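Long-range contact in putative citrate lyase, alfa subunit (Streptococcus mutans, PDB 2HJ0), which is a putative citrate lyase alpha subunit, with helices flanking two mixed, largely parallel beta sheets: residues I264-T278 with M291-A305. Residues are numbered along the deposited sequence; the frame is centred on the assembly and turned at random.
Sequences ITSSPYYKEGFSFQT and MREQMIKDDIKANFA
F276 lies with one ring face under the selenium of M291 (selenomethionine), SE 4.5 Å from the ring centroid, while the A305 methyl comes over the opposite face and the A302 methyl meets the ring edge. A long, flexible methionine chain with a polarisable thioether suits a ring face, the model holding selenium in place of sulfur, and the small alanines let the ring sit close to the strand. M291 turns at its last torsion (chi3 -65°), carrying CE to I264 CD1 and T278 CG2. F274 takes the A302 methyl over one face, and M295 brings its selenium to the ring edge. The helix packs on strands 275-277 and 302-305 within a right-handed beta-alpha-beta crossover. Beyond the helix end, Y270, its CG anti to the backbone N (chi1 177°), crosses apolar I300 at about a right angle; the long tyrosine reaches D298, its hydroxyl donating to the anti lone pair of OD2 at 2.8 Å. Glutamate's length lets E272 OE1 accept from K301 N at 2.6 Å, met from 42° above the carboxylate plane. G273, whose positive phi suits glycine in a type II turn, donates from N to K301 O. Small S275 fits CB over the F304 ring, 3.6 Å from the centroid, with OG bonded to Q366 and D368.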
loop_
_atom_site.group_PDB
_atom_site.type_symbol
_atom_site.label_atom_id
_atom_site.label_comp_id
_atom_site.label_asym_id
_atom_site.label_seq_id
_atom_site.Cartn_x
_atom_site.Cartn_y
_atom_site.Cartn_z
ATOM N N ILE A 264 -4.364 4.692 34.895
ATOM C CA ILE A 264 -4.953 4.032 33.731
ATOM C C ILE A 264 -6.046 3.047 34.138
ATOM O O ILE A 264 -7.172 3.103 33.637
ATOM C CB ILE A 264 -3.867 3.248 32.919
ATOM C CG1 ILE A 264 -2.825 4.222 32.360
ATOM C CG2 ILE A 264 -4.491 2.482 31.759
ATOM C CD1 ILE A 264 -1.576 3.543 31.872
ATOM N N THR A 265 -5.718 2.133 35.044
ATOM C CA THR A 265 -6.698 1.152 35.495
ATOM C C THR A 265 -7.844 1.752 36.304
ATOM O O THR A 265 -8.788 1.055 36.625
ATOM C CB THR A 265 -6.042 0.068 36.330
ATOM O OG1 THR A 265 -5.374 0.668 37.444
ATOM C CG2 THR A 265 -5.039 -0.695 35.490
ATOM N N SER A 266 -7.775 3.035 36.640
ATOM C CA SER A 266 -8.870 3.642 37.378
ATOM C C SER A 266 -9.554 4.658 36.486
ATOM O O SER A 266 -10.493 5.325 36.901
ATOM C CB SER A 266 -8.380 4.363 38.635
ATOM O OG SER A 266 -7.765 3.479 39.554
ATOM N N SER A 267 -9.088 4.784 35.255
ATOM C CA SER A 267 -9.675 5.758 34.353
ATOM C C SER A 267 -10.968 5.240 33.750
ATOM O O SER A 267 -11.231 4.039 33.758
ATOM C CB SER A 267 -8.683 6.100 33.237
ATOM O OG SER A 267 -8.597 5.055 32.284
ATOM N N PRO A 268 -11.796 6.144 33.206
ATOM C CA PRO A 268 -13.062 5.725 32.596
ATOM C C PRO A 268 -12.842 5.078 31.229
ATOM O O PRO A 268 -13.776 4.938 30.456
ATOM C CB PRO A 268 -13.822 7.037 32.470
ATOM C CG PRO A 268 -12.718 7.977 32.118
ATOM C CD PRO A 268 -11.638 7.607 33.116
ATOM N N TYR A 269 -11.609 4.679 30.942
ATOM C CA TYR A 269 -11.292 4.072 29.655
ATOM C C TYR A 269 -10.843 2.631 29.863
ATOM O O TYR A 269 -10.745 1.842 28.914
ATOM C CB TYR A 269 -10.186 4.869 28.971
ATOM C CG TYR A 269 -10.488 6.344 28.833
ATOM C CD1 TYR A 269 -11.354 6.811 27.842
ATOM C CD2 TYR A 269 -9.902 7.280 29.695
ATOM C CE1 TYR A 269 -11.625 8.182 27.706
ATOM C CE2 TYR A 269 -10.166 8.652 29.572
ATOM C CZ TYR A 269 -11.027 9.098 28.572
ATOM O OH TYR A 269 -11.278 10.446 28.429
ATOM N N TYR A 270 -10.563 2.292 31.114
ATOM C CA TYR A 270 -10.132 0.947 31.454
ATOM C C TYR A 270 -11.328 0.008 31.533
ATOM O O TYR A 270 -12.092 0.016 32.501
ATOM C CB TYR A 270 -9.384 0.949 32.785
ATOM C CG TYR A 270 -8.982 -0.426 33.237
ATOM C CD1 TYR A 270 -9.631 -1.053 34.288
ATOM C CD2 TYR A 270 -7.967 -1.112 32.582
ATOM C CE1 TYR A 270 -9.279 -2.338 34.675
ATOM C CE2 TYR A 270 -7.603 -2.389 32.953
ATOM C CZ TYR A 270 -8.263 -3.006 34.003
ATOM O OH TYR A 270 -7.915 -4.290 34.375
ATOM N N LYS A 271 -11.478 -0.794 30.485
ATOM C CA LYS A 271 -12.556 -1.764 30.373
ATOM C C LYS A 271 -12.202 -2.711 29.235
ATOM O O LYS A 271 -11.207 -2.514 28.532
ATOM C CB LYS A 271 -13.890 -1.049 30.104
ATOM C CG LYS A 271 -13.849 -0.021 28.975
ATOM C CD LYS A 271 -15.226 0.528 28.620
ATOM C CE LYS A 271 -15.125 1.438 27.390
ATOM N NZ LYS A 271 -16.383 1.593 26.591
ATOM N N GLU A 272 -12.998 -3.752 29.058
ATOM C CA GLU A 272 -12.730 -4.717 28.000
ATOM C C GLU A 272 -12.536 -4.031 26.637
ATOM O O GLU A 272 -13.285 -3.124 26.292
ATOM C CB GLU A 272 -13.888 -5.706 27.930
ATOM C CG GLU A 272 -13.686 -6.823 26.947
ATOM C CD GLU A 272 -12.488 -7.673 27.295
ATOM O OE1 GLU A 272 -12.129 -7.738 28.485
ATOM O OE2 GLU A 272 -11.919 -8.293 26.377
ATOM N N GLY A 273 -11.516 -4.455 25.891
ATOM C CA GLY A 273 -11.236 -3.901 24.571
ATOM C C GLY A 273 -10.697 -2.476 24.479
ATOM O O GLY A 273 -11.009 -1.754 23.537
ATOM N N PHE A 274 -9.879 -2.071 25.445
ATOM C CA PHE A 274 -9.318 -0.722 25.468
ATOM C C PHE A 274 -7.942 -0.760 24.814
ATOM O O PHE A 274 -7.273 -1.784 24.854
ATOM C CB PHE A 274 -9.212 -0.227 26.918
ATOM C CG PHE A 274 -8.028 -0.775 27.654
ATOM C CD1 PHE A 274 -6.840 -0.055 27.704
ATOM C CD2 PHE A 274 -8.076 -2.032 28.249
ATOM C CE1 PHE A 274 -5.708 -0.575 28.334
ATOM C CE2 PHE A 274 -6.946 -2.569 28.886
ATOM C CZ PHE A 274 -5.760 -1.840 28.928
ATOM N N SER A 275 -7.525 0.351 24.214
ATOM C CA SER A 275 -6.228 0.415 23.544
ATOM C C SER A 275 -5.239 1.238 24.349
ATOM O O SER A 275 -5.634 2.033 25.199
ATOM C CB SER A 275 -6.381 1.035 22.154
ATOM O OG SER A 275 -6.990 2.314 22.230
ATOM N N PHE A 276 -3.954 1.060 24.074
ATOM C CA PHE A 276 -2.943 1.806 24.793
ATOM C C PHE A 276 -1.567 1.740 24.139
ATOM O O PHE A 276 -1.282 0.875 23.301
ATOM C CB PHE A 276 -2.818 1.283 26.221
ATOM C CG PHE A 276 -2.255 -0.102 26.300
ATOM C CD1 PHE A 276 -3.057 -1.208 26.056
ATOM C CD2 PHE A 276 -0.909 -0.300 26.545
ATOM C CE1 PHE A 276 -2.517 -2.486 26.048
ATOM C CE2 PHE A 276 -0.367 -1.580 26.538
ATOM C CZ PHE A 276 -1.171 -2.672 26.288
ATOM N N GLN A 277 -0.712 2.662 24.556
ATOM C CA GLN A 277 0.654 2.716 24.079
ATOM C C GLN A 277 1.527 3.087 25.275
ATOM O O GLN A 277 1.230 4.035 25.996
ATOM C CB GLN A 277 0.804 3.760 22.968
ATOM C CG GLN A 277 2.215 3.839 22.414
ATOM C CD GLN A 277 2.426 5.006 21.479
ATOM O OE1 GLN A 277 1.948 5.021 20.345
ATOM N NE2 GLN A 277 3.142 6.004 21.960
ATOM N N THR A 278 2.581 2.305 25.505
ATOM C CA THR A 278 3.504 2.566 26.606
ATOM C C THR A 278 4.878 2.889 26.065
ATOM O O THR A 278 5.142 2.755 24.869
ATOM C CB THR A 278 3.648 1.365 27.557
ATOM O OG1 THR A 278 3.937 0.188 26.796
ATOM C CG2 THR A 278 2.372 1.163 28.355
HETATM N N MSE A 291 0.280 -2.831 34.992
HETATM C CA MSE A 291 -0.944 -2.819 34.216
HETATM C C MSE A 291 -1.417 -4.257 33.969
HETATM O O MSE A 291 -2.589 -4.582 34.194
HETATM C CB MSE A 291 -0.698 -2.103 32.890
HETATM C CG MSE A 291 -1.824 -1.190 32.453
HETATM SE SE MSE A 291 -1.511 -0.522 30.677
HETATM C CE MSE A 291 0.072 0.537 31.041
ATOM N N ARG A 292 -0.492 -5.103 33.509
ATOM C CA ARG A 292 -0.768 -6.515 33.233
ATOM C C ARG A 292 -1.399 -7.181 34.463
ATOM O O ARG A 292 -2.443 -7.827 34.366
ATOM C CB ARG A 292 0.531 -7.256 32.852
ATOM C CG ARG A 292 0.319 -8.702 32.392
ATOM C CD ARG A 292 1.616 -9.384 31.977
ATOM N NE ARG A 292 2.304 -9.975 33.118
ATOM C CZ ARG A 292 2.127 -11.222 33.546
ATOM N NH1 ARG A 292 1.284 -12.033 32.918
ATOM N NH2 ARG A 292 2.773 -11.652 34.626
ATOM N N GLU A 293 -0.751 -7.013 35.613
ATOM C CA GLU A 293 -1.217 -7.567 36.872
ATOM C C GLU A 293 -2.681 -7.195 37.104
ATOM O O GLU A 293 -3.505 -8.050 37.407
ATOM C CB GLU A 293 -0.354 -7.030 38.015
ATOM C CG GLU A 293 -0.537 -7.739 39.349
ATOM C CD GLU A 293 0.139 -7.002 40.503
ATOM O OE1 GLU A 293 1.361 -6.738 40.409
ATOM O OE2 GLU A 293 -0.553 -6.692 41.505
ATOM N N GLN A 294 -3.004 -5.919 36.953
ATOM C CA GLN A 294 -4.373 -5.474 37.147
ATOM C C GLN A 294 -5.297 -6.038 36.094
ATOM O O GLN A 294 -6.465 -6.294 36.366
ATOM C CB GLN A 294 -4.453 -3.950 37.126
ATOM C CG GLN A 294 -4.542 -3.318 38.509
ATOM C CD GLN A 294 -5.929 -3.411 39.101
ATOM O OE1 GLN A 294 -6.505 -4.493 39.198
ATOM N NE2 GLN A 294 -6.477 -2.269 39.503
HETATM N N MSE A 295 -4.785 -6.219 34.884
HETATM C CA MSE A 295 -5.611 -6.762 33.815
HETATM C C MSE A 295 -5.893 -8.227 34.082
HETATM O O MSE A 295 -6.923 -8.749 33.660
HETATM C CB MSE A 295 -4.917 -6.623 32.465
HETATM C CG MSE A 295 -4.818 -5.197 31.953
HETATM SE SE MSE A 295 -3.635 -5.058 30.410
HETATM C CE MSE A 295 -4.843 -5.800 29.071
ATOM N N ILE A 296 -4.964 -8.888 34.771
ATOM C CA ILE A 296 -5.129 -10.292 35.102
ATOM C C ILE A 296 -6.120 -10.430 36.266
ATOM O O ILE A 296 -7.016 -11.260 36.200
ATOM C CB ILE A 296 -3.770 -10.946 35.447
ATOM C CG1 ILE A 296 -2.899 -11.020 34.200
ATOM C CG2 ILE A 296 -3.986 -12.347 35.976
ATOM C CD1 ILE A 296 -1.506 -11.539 34.448
ATOM N N LYS A 297 -5.971 -9.612 37.309
ATOM C CA LYS A 297 -6.887 -9.656 38.448
ATOM C C LYS A 297 -8.311 -9.616 37.900
ATOM O O LYS A 297 -9.156 -10.450 38.248
ATOM C CB LYS A 297 -6.678 -8.455 39.379
ATOM C CG LYS A 297 -5.282 -8.347 40.008
ATOM C CD LYS A 297 -5.184 -7.162 40.986
ATOM C CE LYS A 297 -3.745 -6.943 41.467
ATOM N NZ LYS A 297 -3.153 -8.155 42.122
ATOM N N ASP A 298 -8.563 -8.622 37.050
ATOM C CA ASP A 298 -9.851 -8.459 36.392
ATOM C C ASP A 298 -9.720 -9.395 35.198
ATOM O O ASP A 298 -8.675 -10.007 35.012
ATOM C CB ASP A 298 -10.036 -7.011 35.915
ATOM C CG ASP A 298 -9.822 -5.991 37.031
ATOM O OD1 ASP A 298 -10.471 -6.117 38.088
ATOM O OD2 ASP A 298 -9.002 -5.060 36.853
ATOM N N ASP A 299 -10.751 -9.542 34.387
ATOM C CA ASP A 299 -10.589 -10.437 33.256
ATOM C C ASP A 299 -10.638 -9.631 31.974
ATOM O O ASP A 299 -10.912 -10.164 30.897
ATOM C CB ASP A 299 -11.677 -11.509 33.273
ATOM C CG ASP A 299 -11.319 -12.714 32.424
ATOM O OD1 ASP A 299 -10.157 -13.173 32.517
ATOM O OD2 ASP A 299 -12.201 -13.202 31.676
ATOM N N ILE A 300 -10.349 -8.336 32.112
ATOM C CA ILE A 300 -10.370 -7.415 30.983
ATOM C C ILE A 300 -9.221 -7.675 30.015
ATOM O O ILE A 300 -8.113 -8.050 30.409
ATOM C CB ILE A 300 -10.331 -5.923 31.436
ATOM C CG1 ILE A 300 -8.956 -5.567 31.979
ATOM C CG2 ILE A 300 -11.409 -5.652 32.474
ATOM C CD1 ILE A 300 -8.009 -5.076 30.919
ATOM N N LYS A 301 -9.509 -7.474 28.736
ATOM C CA LYS A 301 -8.529 -7.682 27.690
ATOM C C LYS A 301 -8.502 -6.474 26.755
ATOM O O LYS A 301 -9.545 -5.964 26.352
ATOM C CB LYS A 301 -8.880 -8.944 26.906
ATOM C CG LYS A 301 -7.700 -9.632 26.276
ATOM C CD LYS A 301 -8.129 -10.688 25.259
ATOM C CE LYS A 301 -8.804 -10.053 24.043
ATOM N NZ LYS A 301 -8.939 -10.996 22.888
ATOM N N ALA A 302 -7.300 -6.017 26.425
ATOM C CA ALA A 302 -7.128 -4.870 25.542
ATOM C C ALA A 302 -7.229 -5.317 24.083
ATOM O O ALA A 302 -6.795 -6.415 23.743
ATOM C CB ALA A 302 -5.774 -4.228 25.801
ATOM N N ASN A 303 -7.797 -4.468 23.228
ATOM C CA ASN A 303 -7.929 -4.787 21.805
ATOM C C ASN A 303 -6.601 -4.692 21.043
ATOM O O ASN A 303 -6.320 -5.522 20.183
ATOM C CB ASN A 303 -8.962 -3.876 21.135
ATOM C CG ASN A 303 -8.608 -2.399 21.248
ATOM O OD1 ASN A 303 -9.280 -1.544 20.668
ATOM N ND2 ASN A 303 -7.552 -2.091 22.000
ATOM N N PHE A 304 -5.793 -3.678 21.334
ATOM C CA PHE A 304 -4.502 -3.554 20.666
ATOM C C PHE A 304 -3.533 -2.606 21.357
ATOM O O PHE A 304 -3.929 -1.756 22.150
ATOM C CB PHE A 304 -4.667 -3.113 19.197
ATOM C CG PHE A 304 -5.080 -1.672 19.035
ATOM C CD1 PHE A 304 -6.422 -1.315 19.038
ATOM C CD2 PHE A 304 -4.128 -0.667 18.926
ATOM C CE1 PHE A 304 -6.805 0.015 18.937
ATOM C CE2 PHE A 304 -4.511 0.667 18.828
ATOM C CZ PHE A 304 -5.847 1.003 18.832
ATOM N N ALA A 305 -2.257 -2.788 21.042
ATOM C CA ALA A 305 -1.181 -1.964 21.555
ATOM C C ALA A 305 -0.526 -1.313 20.318
ATOM O O ALA A 305 -0.524 -1.891 19.220
ATOM C CB ALA A 305 -0.190 -2.822 22.300
#